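Imidazoleglycerol-phosphate dehydratase (Staphylococcus aureus subsp. aureus, PDB 2AE8) catalyses the dehydration of imidazoleglycerol phosphate to 3-(imidazol-4-yl)-2-oxopropyl phosphate, the sixth step of histidine biosynthesis, using two manganese ions per subunit. Local coordinates at residues N64-L69 / E189-F194; A130-D135 / K195-A200; D126-R131 / I178-G183; L142-S147 / L160-F165. All coordinates share one frame; numbering follows the deposited sequence. Where two conformers were deposited one is given.

Contact 1 (N64-L69 / E189-F194); sequences NHMLTL and EIEAIF. With MG (magnesium ion), chain L.
M66, present as selenomethionine, and F194 carry the apolar half of the packing between helix 61-74 and helix 186-205, whose segments cross at -31°. CB of M66 stands 3.6 Å from the centroid of the F194 ring, almost on the ring normal, a CH-pi contact over the middle of the face. From there the chain bends at chi2 (-54°), bringing SE of M66 to 3.7 Å from CD2 of F194 in an oblique Met-aromatic contact. SE also rests 4.0 Å from CG2 of I190 and touches the backbone at E191. CD2 of L67 touches the ring more loosely.

Metal coordination comes second. E191 swings CG away from its backbone N (chi1 -180°) and stays extended beyond it, so that OE1 reaches the magnesium ion at 2.1 Å. H65 belongs to the same site, but its NE2 lies 2.8 Å from the magnesium, too long for a firm bond and doubtful to read because the ring has two conformers. H187 of the same chain and H92 of a second subunit also bind the magnesium.

A water and a leucine flank the polar groups. The water, next to H65, donates to OE2 of E191 at 3.0 Å, while CD1 of L69 lies over the rim of one face of the histidine ring and 3.7 Å from the same OE2.

The two oxygens of E191 thus have separate tasks, one on metal and one on water, which should restrain the carboxylate. The ligands are those of manganese 1, whose place magnesium probably takes, and H92 makes the site a product of assembly.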
# COMPACT_ATOMS: atom_id res chain seq x y z
N ASN B 64 -15.01 -33.47 -33.45
CA ASN B 64 -16.20 -33.91 -34.20
C ASN B 64 -17.45 -33.14 -33.84
O ASN B 64 -18.16 -32.64 -34.73
CB ASN B 64 -16.43 -35.42 -34.04
CG ASN B 64 -15.43 -36.25 -34.81
OD1 ASN B 64 -14.60 -35.72 -35.55
ND2 ASN B 64 -15.49 -37.56 -34.64
N HIS B 65 -17.73 -33.01 -32.54
CA HIS B 65 -18.94 -32.33 -32.10
C HIS B 65 -18.91 -30.85 -32.49
O HIS B 65 -19.92 -30.30 -32.97
CB HIS B 65 -19.15 -32.49 -30.59
CG HIS B 65 -20.40 -31.82 -30.08
ND1 HIS B 65 -21.63 -31.98 -30.70
CD2 HIS B 65 -20.62 -31.02 -29.01
CE1 HIS B 65 -22.54 -31.28 -30.04
NE2 HIS B 65 -21.96 -30.69 -29.01
N MSE B 66 -17.77 -30.20 -32.28
CA MSE B 66 -17.62 -28.76 -32.58
C MSE B 66 -17.78 -28.45 -34.09
O MSE B 66 -18.45 -27.48 -34.48
CB MSE B 66 -16.28 -28.23 -32.05
CG MSE B 66 -16.19 -28.19 -30.50
SE MSE B 66 -17.65 -27.20 -29.59
CE MSE B 66 -18.74 -28.69 -29.00
N LEU B 67 -17.15 -29.27 -34.93
CA LEU B 67 -17.27 -29.10 -36.39
C LEU B 67 -18.67 -29.45 -36.87
O LEU B 67 -19.15 -28.89 -37.84
CB LEU B 67 -16.20 -29.89 -37.14
CG LEU B 67 -14.76 -29.47 -36.79
CD1 LEU B 67 -13.70 -30.29 -37.54
CD2 LEU B 67 -14.60 -27.98 -37.06
N THR B 68 -19.35 -30.36 -36.18
CA THR B 68 -20.76 -30.62 -36.49
C THR B 68 -21.57 -29.35 -36.20
O THR B 68 -22.44 -28.98 -36.99
CB THR B 68 -21.30 -31.85 -35.71
OG1 THR B 68 -20.59 -33.02 -36.17
CG2 THR B 68 -22.80 -32.05 -35.93
N LEU B 69 -21.25 -28.67 -35.10
CA LEU B 69 -21.88 -27.39 -34.78
C LEU B 69 -21.59 -26.32 -35.82
O LEU B 69 -22.49 -25.57 -36.25
CB LEU B 69 -21.43 -26.92 -33.38
CG LEU B 69 -22.16 -27.57 -32.21
CD1 LEU B 69 -21.34 -27.42 -30.94
CD2 LEU B 69 -23.58 -26.97 -32.01
N GLU B 189 -18.17 -22.64 -22.81
CA GLU B 189 -17.33 -21.56 -23.31
C GLU B 189 -16.92 -21.84 -24.76
O GLU B 189 -17.06 -21.00 -25.63
CB GLU B 189 -16.08 -21.41 -22.43
CG GLU B 189 -16.31 -20.68 -21.10
CD GLU B 189 -15.17 -20.89 -20.09
OE1 GLU B 189 -14.15 -21.54 -20.42
OE2 GLU B 189 -15.33 -20.45 -18.94
N ILE B 190 -16.36 -23.02 -24.98
CA ILE B 190 -15.95 -23.41 -26.31
C ILE B 190 -17.14 -23.51 -27.27
O ILE B 190 -17.07 -23.05 -28.41
CB ILE B 190 -15.21 -24.76 -26.24
CG1 ILE B 190 -13.95 -24.59 -25.36
CG2 ILE B 190 -14.82 -25.21 -27.64
CD1 ILE B 190 -13.32 -25.91 -24.90
N GLU B 191 -18.23 -24.10 -26.80
CA GLU B 191 -19.42 -24.23 -27.64
C GLU B 191 -20.00 -22.89 -28.06
O GLU B 191 -20.31 -22.69 -29.23
CB GLU B 191 -20.48 -25.11 -26.95
CG GLU B 191 -21.73 -25.30 -27.77
CD GLU B 191 -22.48 -26.58 -27.44
OE1 GLU B 191 -22.03 -27.36 -26.57
OE2 GLU B 191 -23.54 -26.80 -28.05
N ALA B 192 -20.16 -21.96 -27.12
CA ALA B 192 -20.61 -20.60 -27.47
C ALA B 192 -19.71 -19.95 -28.52
O ALA B 192 -20.20 -19.31 -29.46
CB ALA B 192 -20.71 -19.70 -26.20
N ILE B 193 -18.40 -20.12 -28.37
CA ILE B 193 -17.44 -19.56 -29.34
C ILE B 193 -17.60 -20.20 -30.75
O ILE B 193 -17.64 -19.49 -31.76
CB ILE B 193 -15.98 -19.73 -28.86
CG1 ILE B 193 -15.69 -18.82 -27.64
CG2 ILE B 193 -14.97 -19.45 -30.01
CD1 ILE B 193 -14.39 -19.18 -26.94
N PHE B 194 -17.69 -21.52 -30.81
CA PHE B 194 -17.94 -22.20 -32.09
C PHE B 194 -19.27 -21.80 -32.71
O PHE B 194 -19.33 -21.54 -33.91
CB PHE B 194 -17.85 -23.73 -31.96
CG PHE B 194 -16.49 -24.27 -32.19
CD1 PHE B 194 -16.07 -24.60 -33.48
CD2 PHE B 194 -15.61 -24.47 -31.12
CE1 PHE B 194 -14.80 -25.11 -33.72
CE2 PHE B 194 -14.31 -25.00 -31.34
CZ PHE B 194 -13.90 -25.32 -32.65
MG MG L . -22.06 -29.47 -26.52
O HOH W 1 -24.46 -29.70 -28.17

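Contact 2 (A130-D135 / K195-A200); sequences ARVVVD and KAFSRA
V132 and F197 mark the nearest backbone approach, CA to CA 5.4 Å, between strand 128-135 and helix 186-205, which run in roughly the same sense with 30° between their segments. The helix lies against one face of the four-stranded mixed sheet of its half-domain, the layering of the alpha/beta sandwich that this enzyme builds by duplication. The two axes come within 7.2 Å, a closeness consistent with the small side chains of A196 and A200, one helical turn apart and both directed at the strand.

V132 fits between these alanines with its two methyls doing different work. CG2 of V132 meets CB of A196 at 3.7 Å, while CG1, anti to the backbone N (chi1 178°), leans on the helix backbone at CA of F197. That same CG1 of V132 also approaches the F197 ring at its edge, 4.0 Å from CD1 of F197. Next along the strand, V134 sends CG1 toward the ring as well, obliquely and crossing F197 at about a right angle. The ring continues past both valines to F70 of helix 61-74 and stands edge-to-face with F165 of helix 159-171.

On the strand's other face V133 and D135 pack on P124 of a third subunit. On the far side of the helix, NZ of K195 hydrogen-bonds OH of Y118 of a fourth subunit. The side chains that meet between the layers are all apolar, and no hydrogen bond crosses.

CB of A200 closes the row: it sits 3.6 Å from CG1 of V134 and 3.7 Å from the backbone O of V132.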
# COMPACT_ATOMS: atom_id res chain seq x y z
N ALA B 130 -20.61 -15.42 -25.43
CA ALA B 130 -19.54 -15.10 -26.36
C ALA B 130 -20.01 -14.17 -27.47
O ALA B 130 -21.18 -14.22 -27.90
CB ALA B 130 -18.92 -16.36 -26.94
N ARG B 131 -19.08 -13.33 -27.93
CA ARG B 131 -19.30 -12.50 -29.11
C ARG B 131 -18.21 -12.80 -30.11
O ARG B 131 -17.02 -12.81 -29.77
CB ARG B 131 -19.29 -11.00 -28.79
CG ARG B 131 -19.33 -10.11 -30.05
CD ARG B 131 -19.11 -8.64 -29.74
NE ARG B 131 -17.75 -8.40 -29.23
CZ ARG B 131 -17.48 -7.79 -28.08
NH1 ARG B 131 -18.48 -7.34 -27.32
NH2 ARG B 131 -16.22 -7.62 -27.70
N VAL B 132 -18.60 -13.02 -31.36
CA VAL B 132 -17.62 -13.15 -32.44
C VAL B 132 -17.99 -12.19 -33.56
O VAL B 132 -19.16 -12.10 -33.96
CB VAL B 132 -17.49 -14.58 -32.95
CG1 VAL B 132 -16.50 -14.64 -34.11
CG2 VAL B 132 -17.03 -15.51 -31.79
N VAL B 133 -16.97 -11.48 -34.04
CA VAL B 133 -17.09 -10.50 -35.12
C VAL B 133 -16.20 -10.98 -36.24
O VAL B 133 -15.01 -11.19 -36.03
CB VAL B 133 -16.61 -9.08 -34.66
CG1 VAL B 133 -16.61 -8.10 -35.83
CG2 VAL B 133 -17.48 -8.54 -33.50
N VAL B 134 -16.76 -11.19 -37.43
CA VAL B 134 -15.92 -11.51 -38.60
C VAL B 134 -16.07 -10.53 -39.75
O VAL B 134 -17.16 -10.02 -40.02
CB VAL B 134 -15.92 -13.03 -39.08
CG1 VAL B 134 -16.60 -13.99 -38.12
CG2 VAL B 134 -16.33 -13.22 -40.56
N ASP B 135 -14.95 -10.23 -40.38
CA ASP B 135 -14.92 -9.40 -41.55
C ASP B 135 -14.18 -10.20 -42.62
O ASP B 135 -13.00 -10.50 -42.46
CB ASP B 135 -14.21 -8.07 -41.26
CG ASP B 135 -14.06 -7.18 -42.50
OD1 ASP B 135 -14.53 -7.57 -43.59
OD2 ASP B 135 -13.45 -6.09 -42.38
N LYS B 195 -20.33 -21.74 -31.91
CA LYS B 195 -21.63 -21.30 -32.41
C LYS B 195 -21.59 -19.87 -32.96
O LYS B 195 -22.07 -19.61 -34.07
CB LYS B 195 -22.74 -21.45 -31.36
CG LYS B 195 -23.15 -22.91 -31.02
CD LYS B 195 -24.34 -22.99 -30.02
CE LYS B 195 -25.60 -22.23 -30.51
NZ LYS B 195 -26.82 -22.53 -29.68
N ALA B 196 -21.02 -18.95 -32.19
CA ALA B 196 -20.96 -17.56 -32.60
C ALA B 196 -20.09 -17.35 -33.83
O ALA B 196 -20.48 -16.60 -34.71
CB ALA B 196 -20.47 -16.68 -31.44
N PHE B 197 -18.92 -17.96 -33.89
CA PHE B 197 -18.07 -17.82 -35.06
C PHE B 197 -18.78 -18.32 -36.33
O PHE B 197 -18.76 -17.65 -37.36
CB PHE B 197 -16.76 -18.59 -34.91
CG PHE B 197 -15.91 -18.59 -36.17
CD1 PHE B 197 -15.13 -17.49 -36.50
CD2 PHE B 197 -15.94 -19.69 -37.05
CE1 PHE B 197 -14.36 -17.48 -37.66
CE2 PHE B 197 -15.19 -19.68 -38.22
CZ PHE B 197 -14.39 -18.58 -38.52
N SER B 198 -19.38 -19.51 -36.24
CA SER B 198 -20.07 -20.14 -37.38
C SER B 198 -21.18 -19.25 -37.89
O SER B 198 -21.31 -19.04 -39.09
CB SER B 198 -20.69 -21.46 -36.95
OG SER B 198 -19.73 -22.31 -36.38
N ARG B 199 -22.00 -18.74 -36.97
CA ARG B 199 -23.12 -17.91 -37.34
C ARG B 199 -22.66 -16.61 -37.95
O ARG B 199 -23.18 -16.19 -38.97
CB ARG B 199 -24.03 -17.65 -36.15
CG ARG B 199 -24.84 -18.86 -35.73
CD ARG B 199 -26.22 -18.42 -35.29
NE ARG B 199 -27.20 -19.44 -35.64
CZ ARG B 199 -28.44 -19.20 -36.05
NH1 ARG B 199 -28.90 -17.96 -36.17
NH2 ARG B 199 -29.22 -20.22 -36.33
N ALA B 200 -21.67 -15.97 -37.32
CA ALA B 200 -21.10 -14.72 -37.84
C ALA B 200 -20.51 -14.93 -39.24
O ALA B 200 -20.69 -14.08 -40.12
CB ALA B 200 -20.00 -14.19 -36.89

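Contact 3 (D126-R131 / I178-G183); sequences DETLAR and IDLIRG
R131 and D179 face each other as an antiparallel hydrogen-bonded pair, with a straight bond from N of R131 to O of D179 (2.9 Å, 171°) and its reciprocal. Their side chains run together on one face: NH2 of R131 reaches OD2 of D179 at 2.9 Å in a weak hydrogen bond within a salt bridge, the guanidinium and carboxylate planes 66° apart. The bend at chi3 (65°) turns the guanidinium toward its partner; a water accepts from NE of R131 and lies within hydrogen-bonding distance of the same OD2.

Further along, O of L129 accepts from N of I181 at 2.8 Å and weakly from N of R182, while N of L129 donates to O of R182. CD2 of L129 and CD1 of I181 lie side by side, 3.8 Å apart, and T128 CG2 meets L180 CD2 at 3.5 Å.

Beyond, OD1 of D179 is bound by R182 of a third subunit, and R182 pairs with D179 of a fourth. E127 OE2 hydrogen-bonds H188, a manganese 2 ligand, and probably helps orient it.

I181 and R182, both opposite L129, form a classic beta bulge ending the central antiparallel strand pair, where the chain turns a corner.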
# COMPACT_ATOMS: atom_id res chain seq x y z
N ASP B 126 -25.92 -21.01 -21.10
CA ASP B 126 -26.15 -20.83 -19.67
C ASP B 126 -25.34 -19.62 -19.16
O ASP B 126 -25.61 -18.50 -19.59
CB ASP B 126 -25.87 -22.13 -18.89
CG ASP B 126 -26.93 -23.22 -19.16
OD1 ASP B 126 -28.05 -22.86 -19.58
OD2 ASP B 126 -26.65 -24.42 -18.98
N GLU B 127 -24.36 -19.86 -18.28
CA GLU B 127 -23.56 -18.79 -17.66
C GLU B 127 -22.68 -18.02 -18.65
O GLU B 127 -22.29 -16.88 -18.41
CB GLU B 127 -22.70 -19.36 -16.52
CG GLU B 127 -21.38 -20.07 -16.95
CD GLU B 127 -21.57 -21.30 -17.84
OE1 GLU B 127 -20.67 -21.60 -18.66
OE2 GLU B 127 -22.62 -21.97 -17.74
N THR B 128 -22.37 -18.66 -19.78
CA THR B 128 -21.39 -18.13 -20.73
C THR B 128 -22.06 -17.20 -21.72
O THR B 128 -23.21 -17.42 -22.10
CB THR B 128 -20.73 -19.28 -21.50
OG1 THR B 128 -19.85 -19.98 -20.63
CG2 THR B 128 -19.92 -18.77 -22.71
N LEU B 129 -21.33 -16.16 -22.13
CA LEU B 129 -21.75 -15.34 -23.26
C LEU B 129 -20.52 -15.09 -24.14
O LEU B 129 -19.49 -14.64 -23.64
CB LEU B 129 -22.36 -14.01 -22.79
CG LEU B 129 -22.80 -13.03 -23.89
CD1 LEU B 129 -24.02 -13.55 -24.67
CD2 LEU B 129 -23.10 -11.68 -23.28
N ALA B 130 -20.61 -15.42 -25.43
CA ALA B 130 -19.54 -15.10 -26.36
C ALA B 130 -20.01 -14.17 -27.47
O ALA B 130 -21.18 -14.22 -27.90
CB ALA B 130 -18.92 -16.36 -26.94
N ARG B 131 -19.08 -13.33 -27.93
CA ARG B 131 -19.30 -12.50 -29.11
C ARG B 131 -18.21 -12.80 -30.11
O ARG B 131 -17.02 -12.81 -29.77
CB ARG B 131 -19.29 -11.00 -28.79
CG ARG B 131 -19.33 -10.11 -30.05
CD ARG B 131 -19.11 -8.64 -29.74
NE ARG B 131 -17.75 -8.40 -29.23
CZ ARG B 131 -17.48 -7.79 -28.08
NH1 ARG B 131 -18.48 -7.34 -27.32
NH2 ARG B 131 -16.22 -7.62 -27.70
N ILE B 178 -12.71 -12.69 -31.40
CA ILE B 178 -13.44 -13.60 -30.53
C ILE B 178 -13.31 -13.11 -29.08
O ILE B 178 -12.20 -12.91 -28.59
CB ILE B 178 -12.90 -15.04 -30.66
CG1 ILE B 178 -13.20 -15.60 -32.08
CG2 ILE B 178 -13.47 -15.93 -29.55
CD1 ILE B 178 -12.63 -16.96 -32.36
N ASP B 179 -14.45 -12.92 -28.42
CA ASP B 179 -14.49 -12.40 -27.06
C ASP B 179 -15.41 -13.25 -26.19
O ASP B 179 -16.59 -13.41 -26.50
CB ASP B 179 -15.01 -10.95 -27.04
CG ASP B 179 -13.95 -9.92 -27.42
OD1 ASP B 179 -13.03 -9.70 -26.59
OD2 ASP B 179 -14.03 -9.30 -28.52
N LEU B 180 -14.87 -13.79 -25.10
CA LEU B 180 -15.68 -14.44 -24.10
C LEU B 180 -16.07 -13.35 -23.13
O LEU B 180 -15.23 -12.90 -22.34
CB LEU B 180 -14.85 -15.48 -23.35
CG LEU B 180 -15.34 -16.92 -23.18
CD1 LEU B 180 -14.63 -17.55 -21.95
CD2 LEU B 180 -16.84 -17.07 -23.12
N ILE B 181 -17.32 -12.92 -23.17
CA ILE B 181 -17.76 -11.81 -22.31
C ILE B 181 -17.87 -12.27 -20.86
O ILE B 181 -17.48 -11.55 -19.95
CB ILE B 181 -19.07 -11.17 -22.81
CG1 ILE B 181 -18.80 -10.51 -24.18
CG2 ILE B 181 -19.60 -10.16 -21.78
CD1 ILE B 181 -20.00 -10.44 -25.02
N ARG B 182 -18.38 -13.49 -20.66
CA ARG B 182 -18.35 -14.15 -19.36
C ARG B 182 -18.37 -15.66 -19.59
O ARG B 182 -18.81 -16.12 -20.64
CB ARG B 182 -19.50 -13.69 -18.45
CG ARG B 182 -20.92 -13.88 -19.01
CD ARG B 182 -21.97 -13.39 -17.98
NE ARG B 182 -21.76 -11.96 -17.74
CZ ARG B 182 -22.37 -10.99 -18.40
NH1 ARG B 182 -23.30 -11.27 -19.32
NH2 ARG B 182 -22.05 -9.73 -18.13
N GLY B 183 -17.84 -16.42 -18.64
CA GLY B 183 -17.80 -17.87 -18.78
C GLY B 183 -18.08 -18.53 -17.46
O GLY B 183 -18.72 -17.95 -16.58
O HOH W 2 -20.67 -16.07 -16.17
O HOH W 3 -15.66 -9.80 -30.52

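Contact 4 (L142-S147 / L160-F165); sequences LSFNAS and LVEEFF
Strand 141-145, outermost in its sheet within the chain, meets helix 159-171 chiefly where F144 lies against E162. CB of E162 is 3.8 Å from the centroid of the F144 ring and only 10° off its normal, a CH-pi contact over the face. CG follows across the same face, shifted toward the rim, and the carboxylate continues nearly flat over the ring's border, its plane 11° from that of the ring. CD of E162 comes to 3.5 Å from CD2 of F144. The extended glutamate, with CG anti to its backbone N (chi1 -175°), permits this overlap, and R166 takes its OE2 in a salt bridge.

Strand and helix begin a beta-alpha-beta crossover: the chain leaves strand 141-145, passes a short hairpin, returns through the helix nearly reversed, and enters strand 175-182, parallel to the first and next to it.

CG1 of V161 touches CZ of F144 obliquely at 4.2 Å, and CD2 of F165 lies near the ring plane, 4.4 Å from CE1 of F144. Two residues earlier, L142 rests CD2 on the backbone of F165, 3.9 Å from its C atom. E163, whose CB points away from the strand, is a ligand of manganese 2.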
# COMPACT_ATOMS: atom_id res chain seq x y z
N LEU B 142 -6.47 -12.39 -36.30
CA LEU B 142 -7.31 -12.92 -35.21
C LEU B 142 -6.98 -12.25 -33.88
O LEU B 142 -5.82 -12.25 -33.45
CB LEU B 142 -7.07 -14.42 -35.02
CG LEU B 142 -7.77 -15.09 -33.84
CD1 LEU B 142 -9.32 -15.06 -33.92
CD2 LEU B 142 -7.27 -16.51 -33.64
N SER B 143 -8.02 -11.72 -33.23
CA SER B 143 -7.92 -11.27 -31.85
C SER B 143 -8.73 -12.24 -30.98
O SER B 143 -9.95 -12.25 -31.02
CB SER B 143 -8.45 -9.84 -31.75
OG SER B 143 -8.38 -9.36 -30.43
N PHE B 144 -8.02 -13.10 -30.25
CA PHE B 144 -8.65 -14.16 -29.47
C PHE B 144 -8.58 -13.79 -28.00
O PHE B 144 -7.50 -13.73 -27.42
CB PHE B 144 -7.90 -15.49 -29.71
CG PHE B 144 -8.59 -16.68 -29.10
CD1 PHE B 144 -9.52 -17.41 -29.82
CD2 PHE B 144 -8.30 -17.07 -27.78
CE1 PHE B 144 -10.16 -18.51 -29.26
CE2 PHE B 144 -8.93 -18.17 -27.21
CZ PHE B 144 -9.86 -18.90 -27.96
N ASN B 145 -9.73 -13.52 -27.39
CA ASN B 145 -9.76 -12.96 -26.04
C ASN B 145 -10.72 -13.79 -25.22
O ASN B 145 -11.88 -13.41 -25.05
CB ASN B 145 -10.27 -11.52 -26.11
CG ASN B 145 -9.49 -10.68 -27.09
OD1 ASN B 145 -8.39 -10.23 -26.78
ND2 ASN B 145 -10.05 -10.47 -28.29
N ALA B 146 -10.25 -14.95 -24.78
CA ALA B 146 -11.07 -15.90 -24.04
C ALA B 146 -10.17 -16.76 -23.16
O ALA B 146 -9.37 -17.55 -23.67
CB ALA B 146 -11.85 -16.79 -25.02
N SER B 147 -10.27 -16.58 -21.85
CA SER B 147 -9.55 -17.42 -20.90
C SER B 147 -10.49 -18.53 -20.52
O SER B 147 -11.46 -18.32 -19.79
CB SER B 147 -9.18 -16.61 -19.65
OG SER B 147 -8.39 -15.49 -20.01
N LEU B 160 -6.16 -26.03 -27.64
CA LEU B 160 -6.29 -26.31 -29.07
C LEU B 160 -7.34 -25.43 -29.72
O LEU B 160 -7.32 -25.24 -30.93
CB LEU B 160 -6.68 -27.76 -29.29
CG LEU B 160 -5.57 -28.75 -28.95
CD1 LEU B 160 -6.09 -30.18 -29.07
CD2 LEU B 160 -4.35 -28.50 -29.82
N VAL B 161 -8.29 -24.93 -28.93
CA VAL B 161 -9.36 -24.10 -29.47
C VAL B 161 -8.79 -22.85 -30.18
O VAL B 161 -9.15 -22.54 -31.34
CB VAL B 161 -10.35 -23.68 -28.35
CG1 VAL B 161 -11.36 -22.68 -28.87
CG2 VAL B 161 -11.05 -24.89 -27.77
N GLU B 162 -7.89 -22.14 -29.51
CA GLU B 162 -7.27 -20.97 -30.14
C GLU B 162 -6.41 -21.38 -31.35
O GLU B 162 -6.39 -20.70 -32.37
CB GLU B 162 -6.41 -20.20 -29.14
CG GLU B 162 -5.83 -18.90 -29.67
CD GLU B 162 -5.04 -18.14 -28.60
OE1 GLU B 162 -4.89 -18.68 -27.48
OE2 GLU B 162 -4.56 -17.02 -28.90
N GLU B 163 -5.69 -22.49 -31.24
CA GLU B 163 -4.91 -22.99 -32.39
C GLU B 163 -5.78 -23.26 -33.62
O GLU B 163 -5.36 -22.99 -34.74
CB GLU B 163 -4.11 -24.23 -32.01
CG GLU B 163 -3.18 -23.98 -30.82
CD GLU B 163 -2.33 -22.72 -31.00
OE1 GLU B 163 -2.51 -21.74 -30.22
OE2 GLU B 163 -1.51 -22.69 -31.94
N PHE B 164 -6.99 -23.79 -33.40
CA PHE B 164 -7.91 -24.10 -34.49
C PHE B 164 -8.39 -22.82 -35.16
O PHE B 164 -8.33 -22.69 -36.39
CB PHE B 164 -9.13 -24.89 -34.00
CG PHE B 164 -10.15 -25.15 -35.08
CD1 PHE B 164 -9.93 -26.15 -36.03
CD2 PHE B 164 -11.29 -24.37 -35.17
CE1 PHE B 164 -10.85 -26.39 -37.05
CE2 PHE B 164 -12.23 -24.60 -36.20
CZ PHE B 164 -12.00 -25.61 -37.14
N PHE B 165 -8.83 -21.85 -34.35
CA PHE B 165 -9.31 -20.59 -34.88
C PHE B 165 -8.26 -19.74 -35.58
O PHE B 165 -8.57 -19.10 -36.59
CB PHE B 165 -10.13 -19.82 -33.83
CG PHE B 165 -11.49 -20.41 -33.62
CD1 PHE B 165 -12.45 -20.36 -34.63
CD2 PHE B 165 -11.80 -21.08 -32.44
CE1 PHE B 165 -13.70 -20.95 -34.46
CE2 PHE B 165 -13.07 -21.67 -32.26
CZ PHE B 165 -14.02 -21.60 -33.27

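Contacts 1 and 2 lie in the buried core and both use helix 186-205, one flank for helix 61-74 and the metal, another for the sheet. Contacts 3 and 4 are only partly buried. Contact 2 shares A130 and R131 with contact 3, and contact 4 joins the same sheet through I178, whose backbone pairs with S143 and N145. Chemistry follows place: coordination and aromatic packing in contact 1, apolar packing of methyls and one ring in contact 2, backbone hydrogen bonds and intersubunit ion pairs in contact 3, a carboxylate lying on a ring in contact 4. F165 of contact 4 links the layers, its ring touching F194 and I193 of contact 1.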